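Local coordinates for protein putative hydrolase (Bacteroides ovatus, PDB 4HBS) that is of unknown function but, as a five-bladed beta-propeller of the beta-fructosidase clan, is probably a hydrolase, perhaps acting on glycosidic bonds, at residues L53-G58 with S78-I83; T227-E232 with P298-K303; H235-T240 with V248-T253. All coordinates share one frame; numbering follows the deposited sequence.

Contact 1: residues L53-G58 with S78-I83; sequences LGWNGG and SFYGVI
Asn-56 lies across the end of Ile-83, with its amide carbon CG 3.4 Å from Ile-83 CD1, and its oxygen OD1 comes 3.4 Å from Phe-79 CB. A chi1 of 63° puts CG between the backbone N and the carbonyl carbon, close to Ile-83 CD1. OD1 is also bonded to Arg-89 NH1, so the buried amide oxygen has a charged partner. In the backbone, Asn-56 N donates to Phe-79 O over 2.9 Å, and Phe-79 N returns a bond to Gly-57 O. The Phe-79 ring leads away from residues 53-58, stacking on Phe-94 and meeting Phe-386.

Trp-55 and Tyr-80 share another side of this short antiparallel ladder, the two-stranded pairing of 55-57 with 79-80. The five-membered ring of Trp-55 turns its edge to the face of Tyr-80 in a T-shaped pair, centroids 5.2 Å apart and planes at 86°. Trp-55 CB adds a contact of 3.6 Å to Tyr-80 CE2. A weak hydrogen bond of 3.2 Å joins Trp-55 NE1 to Ser-78 OG, which also bonds Asn-76 O, while Tyr-80 OH bonds Ser-98 OG. An alanine in place of Tyr-80 would probably leave the Trp-55 edge without the face it meets and Ser-98 OG without this hydroxyl partner.

Where both segments turn a corner, Gly-54 and Gly-81 exchange two backbone bonds, and beyond them Leu-53 CD2 touches Val-82 CG2. Polar groups inside this buried contact have partners, Asn-56 OD1 in Arg-89 and Tyr-80 OH in Ser-98, which probably lets them lie among the aromatic rings.

Contact 2: residues T227-E232 with P298-K303; sequences TMWEDE and PWVFKK
Strand 227-230, carrying Thr-227 and Trp-229, runs nearly parallel to strand 298-303, at 11° with the axes 6.3 Å apart, and side chains rather than a backbone ladder join the two. Thr-227 spans the gap at one end: OG1 donates to Pro-298 O over 2.6 Å, nearly in line with the carbonyl. Its methyl CG2 sits over the centre of the six-membered ring of Trp-299, 3.6 Å from the centroid, in a CH-pi contact.

Trp-229 takes up the middle of the interface. One face of its indole rests on the backbone of the other strand, with CE3 3.6 Å from Phe-301 CA and Lys-302 N also over that face, offset toward the rim. Asp-231 N lies over the opposite face. The bond from NE1 to the anti lone pair of Asp-231 OD1, 3.0 Å long and in the ring plane, helps fix the rotation of the indole. Lys-302 CB packs on Trp-229 CZ2, and the extended lysine chain ends in a long salt bridge, NZ to Glu-232 OE2 at 3.6 Å. Tyr-307 OH bonds both Lys-302 NZ and Asp-231 OD1.

Each strand is the first and an outermost one of its own antiparallel sheet. In a beta-propeller the innermost strands of neighbouring blades run roughly parallel round the central axis, consistent with these two first strands of successive sheets.

Contact 3: residues H235-T240 with V248-T253; sequences HIYLYT and VARTAT
The guanidinium of Arg-250 lies flat on the ring of His-235, centres 4.1 Å apart and planes at 11°, with NE over the middle of the imidazole. Arg-250 CD covers the same face in a CH-pi contact. On its way there the arginine runs side by side with Tyr-237: CB lies over one face of the phenol ring, and NH1 donates to Tyr-237 OH over 2.9 Å. A chi2 of -170° and a chi3 of 171° keep the chain extended as far as NE.

His-235 is held by its own polar edge, where ND1 donates to Thr-251 O at 2.8 Å in the carbonyl plane. Thr-251 does more: its OG1 accepts from Ile-236 N (2.9 Å) and donates to Thr-253 O (2.6 Å), so one hydroxyl joins the strand start to the turn beyond Thr-251. Leu-238 and Ala-249 exchange two backbone bonds, Leu-238 N to Ala-249 O measuring 2.8 Å, and farther along the antiparallel hairpin Val-248 CG2 packs on Tyr-239 CE2 at 3.5 Å.

A second shell positions these groups. Glu-261 forms a salt bridge with Arg-250 NE, Trp-273 offers the guanidinium a cation-pi partner, and Asp-233 OD2 bonds Tyr-237 OH. With a carboxylate, a phenol oxygen and aromatic surfaces around it, the arginine charge is probably well compensated, and the hydrogen bond to Tyr-237 OH at the edge and the His-235 ring over one face probably limit how the head can turn.

Overall arrangement
Contacts 2 and 3 lie together, centres about 10 Å apart, and share a sheet: strands 227-230 and 236-242 are neighbours, bonded from Trp-229 O to Tyr-237 N, and Tyr-239 OH packs on Val-300. Contact 3 thus holds a hairpin within one blade, and contact 2 joins that blade to the next. Contact 1 stands on the other side of the chain's centre, its centre about 31 Å from that of contact 2. It is mostly buried, as is contact 3, whereas contact 2 is partly exposed at its lysine-glutamate end. Backbone ladders build contacts 1 and 3; contact 2 has none and is bridged by side chains that meet side chains and backbone of the other strand.

Contact 1: residues L53-G58 with S78-I83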
loop_
_atom_site.group_PDB
_atom_site.type_symbol
_atom_site.label_atom_id
_atom_site.label_comp_id
_atom_site.label_asym_id
_atom_site.label_seq_id
_atom_site.Cartn_x
_atom_site.Cartn_y
_atom_site.Cartn_z
ATOM N N LEU A 53 15.951 8.314 13.209
ATOM C CA LEU A 53 15.558 7.759 14.503
ATOM C C LEU A 53 14.135 7.281 14.422
ATOM O O LEU A 53 13.272 8.048 13.995
ATOM C CB LEU A 53 15.687 8.841 15.613
ATOM C CG LEU A 53 16.670 8.586 16.759
ATOM C CD1 LEU A 53 16.369 9.502 17.921
ATOM C CD2 LEU A 53 16.666 7.122 17.208
ATOM N N GLY A 54 13.879 6.058 14.861
ATOM C CA GLY A 54 12.539 5.483 14.796
ATOM C C GLY A 54 12.323 4.859 13.439
ATOM O O GLY A 54 13.261 4.254 12.910
ATOM N N TRP A 55 11.112 5.004 12.839
ATOM C CA TRP A 55 10.868 4.407 11.512
ATOM C C TRP A 55 11.928 4.921 10.567
ATOM O O TRP A 55 12.071 6.133 10.451
ATOM C CB TRP A 55 9.467 4.742 10.967
ATOM C CG TRP A 55 9.146 4.020 9.694
ATOM C CD1 TRP A 55 8.414 2.880 9.559
ATOM C CD2 TRP A 55 9.568 4.381 8.375
ATOM N NE1 TRP A 55 8.377 2.491 8.244
ATOM C CE2 TRP A 55 9.076 3.397 7.494
ATOM C CE3 TRP A 55 10.400 5.390 7.858
ATOM C CZ2 TRP A 55 9.355 3.418 6.128
ATOM C CZ3 TRP A 55 10.686 5.391 6.514
ATOM C CH2 TRP A 55 10.147 4.431 5.663
ATOM N N ASN A 56 12.694 4.039 9.934
ATOM C CA ASN A 56 13.724 4.472 9.003
ATOM C C ASN A 56 13.803 3.567 7.730
ATOM O O ASN A 56 14.790 3.616 7.006
ATOM C CB ASN A 56 15.071 4.549 9.743
ATOM C CG ASN A 56 15.575 3.236 10.285
ATOM O OD1 ASN A 56 15.689 2.251 9.554
ATOM N ND2 ASN A 56 15.982 3.206 11.554
ATOM N N GLY A 57 12.737 2.823 7.445
ATOM C CA GLY A 57 12.665 1.904 6.313
ATOM C C GLY A 57 11.498 0.949 6.459
ATOM O O GLY A 57 11.195 0.515 7.569
ATOM N N GLY A 58 10.826 0.645 5.356
ATOM C CA GLY A 58 9.627 -0.172 5.405
ATOM C C GLY A 58 8.992 -0.552 4.090
ATOM O O GLY A 58 9.455 -0.196 3.010
ATOM N N SER A 78 8.888 -3.246 8.818
ATOM C CA SER A 78 9.606 -1.966 8.854
ATOM C C SER A 78 10.722 -1.947 9.879
ATOM O O SER A 78 10.573 -2.529 10.938
ATOM C CB SER A 78 8.644 -0.830 9.190
ATOM O OG SER A 78 7.657 -0.636 8.195
ATOM N N PHE A 79 11.817 -1.212 9.580
ATOM C CA PHE A 79 12.955 -1.033 10.477
ATOM C C PHE A 79 12.720 0.167 11.395
ATOM O O PHE A 79 12.504 1.277 10.917
ATOM C CB PHE A 79 14.262 -0.804 9.704
ATOM C CG PHE A 79 14.757 -1.984 8.923
ATOM C CD1 PHE A 79 15.217 -3.121 9.569
ATOM C CD2 PHE A 79 14.814 -1.947 7.536
ATOM C CE1 PHE A 79 15.670 -4.225 8.839
ATOM C CE2 PHE A 79 15.272 -3.048 6.809
ATOM C CZ PHE A 79 15.695 -4.182 7.465
ATOM N N TYR A 80 12.794 -0.062 12.703
ATOM C CA TYR A 80 12.673 0.958 13.721
ATOM C C TYR A 80 13.948 0.937 14.476
ATOM O O TYR A 80 14.279 -0.101 15.028
ATOM C CB TYR A 80 11.497 0.657 14.628
ATOM C CG TYR A 80 10.183 1.098 14.046
ATOM C CD1 TYR A 80 9.434 0.246 13.246
ATOM C CD2 TYR A 80 9.676 2.370 14.301
ATOM C CE1 TYR A 80 8.208 0.643 12.716
ATOM C CE2 TYR A 80 8.425 2.756 13.829
ATOM C CZ TYR A 80 7.699 1.896 13.021
ATOM O OH TYR A 80 6.502 2.294 12.478
ATOM N N GLY A 81 14.702 2.031 14.450
ATOM C CA GLY A 81 15.987 2.082 15.121
ATOM C C GLY A 81 16.826 3.283 14.759
ATOM O O GLY A 81 16.304 4.393 14.647
ATOM N N VAL A 82 18.128 3.054 14.539
ATOM C CA VAL A 82 19.121 4.105 14.320
ATOM C C VAL A 82 19.810 4.015 12.938
ATOM O O VAL A 82 20.249 2.938 12.537
ATOM C CB VAL A 82 20.168 3.991 15.476
ATOM C CG1 VAL A 82 21.458 4.733 15.154
ATOM C CG2 VAL A 82 19.579 4.500 16.782
ATOM N N ILE A 83 19.947 5.171 12.249
ATOM C CA ILE A 83 20.690 5.279 10.978
ATOM C C ILE A 83 21.930 6.097 11.288
ATOM O O ILE A 83 21.816 7.205 11.828
ATOM C CB ILE A 83 19.885 5.903 9.825
ATOM C CG1 ILE A 83 18.569 5.155 9.555
ATOM C CG2 ILE A 83 20.732 6.014 8.585
ATOM C CD1 ILE A 83 18.700 3.753 9.091
#

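Contact 2: residues T227-E232 with P298-K303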
loop_
_atom_site.group_PDB
_atom_site.type_symbol
_atom_site.label_atom_id
_atom_site.label_comp_id
_atom_site.label_asym_id
_atom_site.label_seq_id
_atom_site.Cartn_x
_atom_site.Cartn_y
_atom_site.Cartn_z
ATOM N N THR A 227 -6.972 -3.790 -1.646
ATOM C CA THR A 227 -7.274 -2.462 -2.163
ATOM C C THR A 227 -8.803 -2.365 -2.126
ATOM O O THR A 227 -9.490 -3.396 -2.079
ATOM C CB THR A 227 -6.674 -2.198 -3.543
ATOM O OG1 THR A 227 -7.403 -2.934 -4.523
ATOM C CG2 THR A 227 -5.197 -2.515 -3.598
HETATM N N MSE A 228 -9.324 -1.140 -2.123
HETATM C CA MSE A 228 -10.752 -0.883 -2.036
HETATM C C MSE A 228 -11.186 0.292 -2.866
HETATM O O MSE A 228 -10.361 1.094 -3.301
HETATM C CB MSE A 228 -11.099 -0.574 -0.588
HETATM C CG MSE A 228 -11.603 -1.743 0.166
HETATM SE SE MSE A 228 -11.595 -1.494 2.089
HETATM C CE MSE A 228 -11.767 0.230 2.220
ATOM N N TRP A 229 -12.502 0.422 -3.038
ATOM C CA TRP A 229 -13.108 1.570 -3.694
ATOM C C TRP A 229 -14.513 1.804 -3.117
ATOM O O TRP A 229 -15.408 0.999 -3.358
ATOM C CB TRP A 229 -13.159 1.414 -5.222
ATOM C CG TRP A 229 -13.989 2.483 -5.853
ATOM C CD1 TRP A 229 -15.248 2.345 -6.357
ATOM C CD2 TRP A 229 -13.750 3.893 -5.765
ATOM N NE1 TRP A 229 -15.775 3.578 -6.657
ATOM C CE2 TRP A 229 -14.862 4.543 -6.336
ATOM C CE3 TRP A 229 -12.678 4.672 -5.302
ATOM C CZ2 TRP A 229 -14.919 5.926 -6.489
ATOM C CZ3 TRP A 229 -12.738 6.045 -5.456
ATOM C CH2 TRP A 229 -13.866 6.660 -6.006
ATOM N N GLU A 230 -14.702 2.893 -2.356
ATOM C CA GLU A 230 -16.005 3.244 -1.797
ATOM C C GLU A 230 -16.762 3.995 -2.899
ATOM O O GLU A 230 -16.396 5.123 -3.224
ATOM C CB GLU A 230 -15.831 4.073 -0.506
ATOM C CG GLU A 230 -17.122 4.306 0.270
ATOM C CD GLU A 230 -16.958 4.474 1.771
ATOM O OE1 GLU A 230 -15.917 5.027 2.201
ATOM O OE2 GLU A 230 -17.864 4.041 2.520
ATOM N N ASP A 231 -17.755 3.330 -3.534
ATOM C CA ASP A 231 -18.507 3.886 -4.671
ATOM C C ASP A 231 -19.766 4.652 -4.252
ATOM O O ASP A 231 -20.323 4.403 -3.189
ATOM C CB ASP A 231 -18.917 2.741 -5.617
ATOM C CG ASP A 231 -19.387 3.200 -6.982
ATOM O OD1 ASP A 231 -18.537 3.522 -7.817
ATOM O OD2 ASP A 231 -20.612 3.320 -7.176
ATOM N N GLU A 232 -20.238 5.553 -5.140
ATOM C CA GLU A 232 -21.473 6.331 -4.971
ATOM C C GLU A 232 -22.699 5.440 -4.714
ATOM O O GLU A 232 -23.659 5.906 -4.088
ATOM C CB GLU A 232 -21.781 7.160 -6.243
ATOM C CG GLU A 232 -20.879 8.351 -6.518
ATOM C CD GLU A 232 -21.236 9.060 -7.816
ATOM O OE1 GLU A 232 -22.417 9.455 -7.974
ATOM O OE2 GLU A 232 -20.345 9.197 -8.688
ATOM N N PRO A 298 -3.992 -4.041 -7.801
ATOM C CA PRO A 298 -4.787 -3.100 -8.603
ATOM C C PRO A 298 -5.475 -2.073 -7.723
ATOM O O PRO A 298 -6.123 -2.453 -6.756
ATOM C CB PRO A 298 -5.798 -4.013 -9.287
ATOM C CG PRO A 298 -5.994 -5.114 -8.338
ATOM C CD PRO A 298 -4.643 -5.362 -7.734
ATOM N N TRP A 299 -5.317 -0.788 -8.039
ATOM C CA TRP A 299 -5.935 0.313 -7.305
ATOM C C TRP A 299 -6.972 0.902 -8.158
ATOM O O TRP A 299 -6.622 1.460 -9.194
ATOM C CB TRP A 299 -4.893 1.376 -6.964
ATOM C CG TRP A 299 -3.964 0.932 -5.898
ATOM C CD1 TRP A 299 -2.765 0.301 -6.057
ATOM C CD2 TRP A 299 -4.220 0.972 -4.498
ATOM N NE1 TRP A 299 -2.258 -0.064 -4.834
ATOM C CE2 TRP A 299 -3.124 0.358 -3.851
ATOM C CE3 TRP A 299 -5.278 1.463 -3.720
ATOM C CZ2 TRP A 299 -3.044 0.258 -2.452
ATOM C CZ3 TRP A 299 -5.198 1.360 -2.340
ATOM C CH2 TRP A 299 -4.093 0.765 -1.722
ATOM N N VAL A 300 -8.256 0.810 -7.758
ATOM C CA VAL A 300 -9.365 1.375 -8.539
ATOM C C VAL A 300 -9.867 2.687 -7.900
ATOM O O VAL A 300 -9.865 2.840 -6.669
ATOM C CB VAL A 300 -10.503 0.340 -8.706
ATOM C CG1 VAL A 300 -11.743 0.965 -9.358
ATOM C CG2 VAL A 300 -10.006 -0.857 -9.520
ATOM N N PHE A 301 -10.251 3.635 -8.776
ATOM C CA PHE A 301 -10.821 4.929 -8.426
ATOM C C PHE A 301 -11.636 5.460 -9.625
ATOM O O PHE A 301 -11.419 5.004 -10.743
ATOM C CB PHE A 301 -9.730 5.923 -7.999
ATOM C CG PHE A 301 -8.863 6.389 -9.139
ATOM C CD1 PHE A 301 -7.816 5.603 -9.606
ATOM C CD2 PHE A 301 -9.112 7.601 -9.774
ATOM C CE1 PHE A 301 -7.022 6.028 -10.675
ATOM C CE2 PHE A 301 -8.317 8.025 -10.844
ATOM C CZ PHE A 301 -7.276 7.234 -11.288
ATOM N N LYS A 302 -12.570 6.399 -9.382
ATOM C CA LYS A 302 -13.440 6.971 -10.408
ATOM C C LYS A 302 -13.145 8.436 -10.592
ATOM O O LYS A 302 -12.998 9.154 -9.607
ATOM C CB LYS A 302 -14.929 6.805 -10.016
ATOM C CG LYS A 302 -15.942 7.292 -11.080
ATOM C CD LYS A 302 -17.383 7.201 -10.586
ATOM C CE LYS A 302 -18.431 7.422 -11.671
ATOM N NZ LYS A 302 -19.758 6.817 -11.331
ATOM N N LYS A 303 -13.094 8.887 -11.841
ATOM C CA LYS A 303 -12.909 10.292 -12.190
ATOM C C LYS A 303 -13.851 10.547 -13.353
ATOM O O LYS A 303 -13.719 9.912 -14.403
ATOM C CB LYS A 303 -11.436 10.607 -12.525
ATOM C CG LYS A 303 -11.135 12.111 -12.625
ATOM C CD LYS A 303 -10.692 12.562 -14.026
ATOM C CE LYS A 303 -10.860 14.055 -14.223
ATOM N NZ LYS A 303 -10.330 14.522 -15.532
#

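Contact 3: residues H235-T240 with V248-T253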
loop_
_atom_site.group_PDB
_atom_site.type_symbol
_atom_site.label_atom_id
_atom_site.label_comp_id
_atom_site.label_asym_id
_atom_site.label_seq_id
_atom_site.Cartn_x
_atom_site.Cartn_y
_atom_site.Cartn_z
ATOM N N HIS A 235 -21.775 0.675 -2.001
ATOM C CA HIS A 235 -20.980 -0.543 -1.802
ATOM C C HIS A 235 -19.513 -0.204 -1.767
ATOM O O HIS A 235 -19.066 0.662 -2.535
ATOM C CB HIS A 235 -21.187 -1.554 -2.939
ATOM C CG HIS A 235 -22.596 -1.972 -3.189
ATOM N ND1 HIS A 235 -23.311 -2.673 -2.251
ATOM C CD2 HIS A 235 -23.324 -1.898 -4.327
ATOM C CE1 HIS A 235 -24.483 -2.930 -2.806
ATOM N NE2 HIS A 235 -24.533 -2.482 -4.060
ATOM N N ILE A 236 -18.746 -0.914 -0.924
ATOM C CA ILE A 236 -17.302 -0.789 -0.888
ATOM C C ILE A 236 -16.806 -1.906 -1.750
ATOM O O ILE A 236 -17.061 -3.056 -1.427
ATOM C CB ILE A 236 -16.714 -0.866 0.540
ATOM C CG1 ILE A 236 -17.281 0.211 1.439
ATOM C CG2 ILE A 236 -15.199 -0.761 0.489
ATOM C CD1 ILE A 236 -17.207 -0.161 2.910
ATOM N N TYR A 237 -16.138 -1.601 -2.856
ATOM C CA TYR A 237 -15.607 -2.639 -3.732
ATOM C C TYR A 237 -14.280 -3.094 -3.163
ATOM O O TYR A 237 -13.509 -2.267 -2.691
ATOM C CB TYR A 237 -15.510 -2.149 -5.177
ATOM C CG TYR A 237 -16.890 -2.079 -5.791
ATOM C CD1 TYR A 237 -17.721 -0.990 -5.553
ATOM C CD2 TYR A 237 -17.440 -3.180 -6.439
ATOM C CE1 TYR A 237 -19.042 -0.972 -5.998
ATOM C CE2 TYR A 237 -18.755 -3.170 -6.897
ATOM C CZ TYR A 237 -19.558 -2.068 -6.660
ATOM O OH TYR A 237 -20.841 -2.043 -7.150
ATOM N N LEU A 238 -14.081 -4.423 -3.098
ATOM C CA LEU A 238 -12.920 -5.097 -2.515
ATOM C C LEU A 238 -12.232 -5.907 -3.608
ATOM O O LEU A 238 -12.876 -6.783 -4.182
ATOM C CB LEU A 238 -13.403 -6.029 -1.385
ATOM C CG LEU A 238 -14.473 -5.479 -0.453
ATOM C CD1 LEU A 238 -15.283 -6.599 0.126
ATOM C CD2 LEU A 238 -13.860 -4.639 0.617
ATOM N N TYR A 239 -10.969 -5.604 -3.937
ATOM C CA TYR A 239 -10.259 -6.300 -5.014
ATOM C C TYR A 239 -9.177 -7.219 -4.492
ATOM O O TYR A 239 -8.716 -7.082 -3.355
ATOM C CB TYR A 239 -9.596 -5.298 -5.986
ATOM C CG TYR A 239 -10.548 -4.274 -6.523
ATOM C CD1 TYR A 239 -10.868 -3.139 -5.786
ATOM C CD2 TYR A 239 -11.203 -4.472 -7.729
ATOM C CE1 TYR A 239 -11.818 -2.227 -6.236
ATOM C CE2 TYR A 239 -12.149 -3.563 -8.196
ATOM C CZ TYR A 239 -12.454 -2.436 -7.445
ATOM O OH TYR A 239 -13.395 -1.527 -7.865
ATOM N N THR A 240 -8.727 -8.120 -5.368
ATOM C CA THR A 240 -7.624 -9.037 -5.095
ATOM C C THR A 240 -7.109 -9.575 -6.397
ATOM O O THR A 240 -7.764 -9.406 -7.431
ATOM C CB THR A 240 -8.044 -10.194 -4.146
ATOM O OG1 THR A 240 -6.859 -10.786 -3.572
ATOM C CG2 THR A 240 -8.933 -11.258 -4.836
ATOM N N VAL A 248 -13.033 -9.298 -8.020
ATOM C CA VAL A 248 -13.670 -8.271 -7.185
ATOM C C VAL A 248 -14.847 -8.841 -6.345
ATOM O O VAL A 248 -15.560 -9.759 -6.771
ATOM C CB VAL A 248 -14.143 -7.077 -8.067
ATOM C CG1 VAL A 248 -15.222 -7.504 -9.062
ATOM C CG2 VAL A 248 -14.628 -5.901 -7.218
ATOM N N ALA A 249 -15.013 -8.267 -5.142
ATOM C CA ALA A 249 -16.107 -8.537 -4.208
ATOM C C ALA A 249 -16.628 -7.197 -3.726
ATOM O O ALA A 249 -16.003 -6.181 -4.036
ATOM C CB ALA A 249 -15.618 -9.372 -3.037
ATOM N N ARG A 250 -17.747 -7.153 -2.994
ATOM C CA ARG A 250 -18.245 -5.872 -2.489
ATOM C C ARG A 250 -19.094 -6.053 -1.236
ATOM O O ARG A 250 -19.711 -7.098 -1.045
ATOM C CB ARG A 250 -19.031 -5.087 -3.577
ATOM C CG ARG A 250 -20.502 -5.488 -3.747
ATOM C CD ARG A 250 -21.126 -4.848 -4.970
ATOM N NE ARG A 250 -22.466 -5.380 -5.258
ATOM C CZ ARG A 250 -23.184 -5.100 -6.349
ATOM N NH1 ARG A 250 -22.709 -4.273 -7.276
ATOM N NH2 ARG A 250 -24.382 -5.649 -6.522
ATOM N N THR A 251 -19.158 -4.998 -0.422
ATOM C CA THR A 251 -19.931 -4.970 0.819
ATOM C C THR A 251 -21.356 -4.532 0.517
ATOM O O THR A 251 -21.571 -3.761 -0.417
ATOM C CB THR A 251 -19.257 -4.020 1.812
ATOM O OG1 THR A 251 -19.342 -2.681 1.316
ATOM C CG2 THR A 251 -17.806 -4.390 2.064
ATOM N N ALA A 252 -22.327 -5.006 1.295
ATOM C CA ALA A 252 -23.730 -4.648 1.080
ATOM C C ALA A 252 -23.989 -3.152 1.332
ATOM O O ALA A 252 -24.721 -2.518 0.570
ATOM C CB ALA A 252 -24.621 -5.481 1.977
ATOM N N THR A 253 -23.389 -2.598 2.396
ATOM C CA THR A 253 -23.532 -1.187 2.777
ATOM C C THR A 253 -22.121 -0.578 2.947
ATOM O O THR A 253 -21.125 -1.239 2.623
ATOM C CB THR A 253 -24.373 -1.089 4.063
ATOM O OG1 THR A 253 -23.566 -1.417 5.192
ATOM C CG2 THR A 253 -25.602 -1.991 4.037
#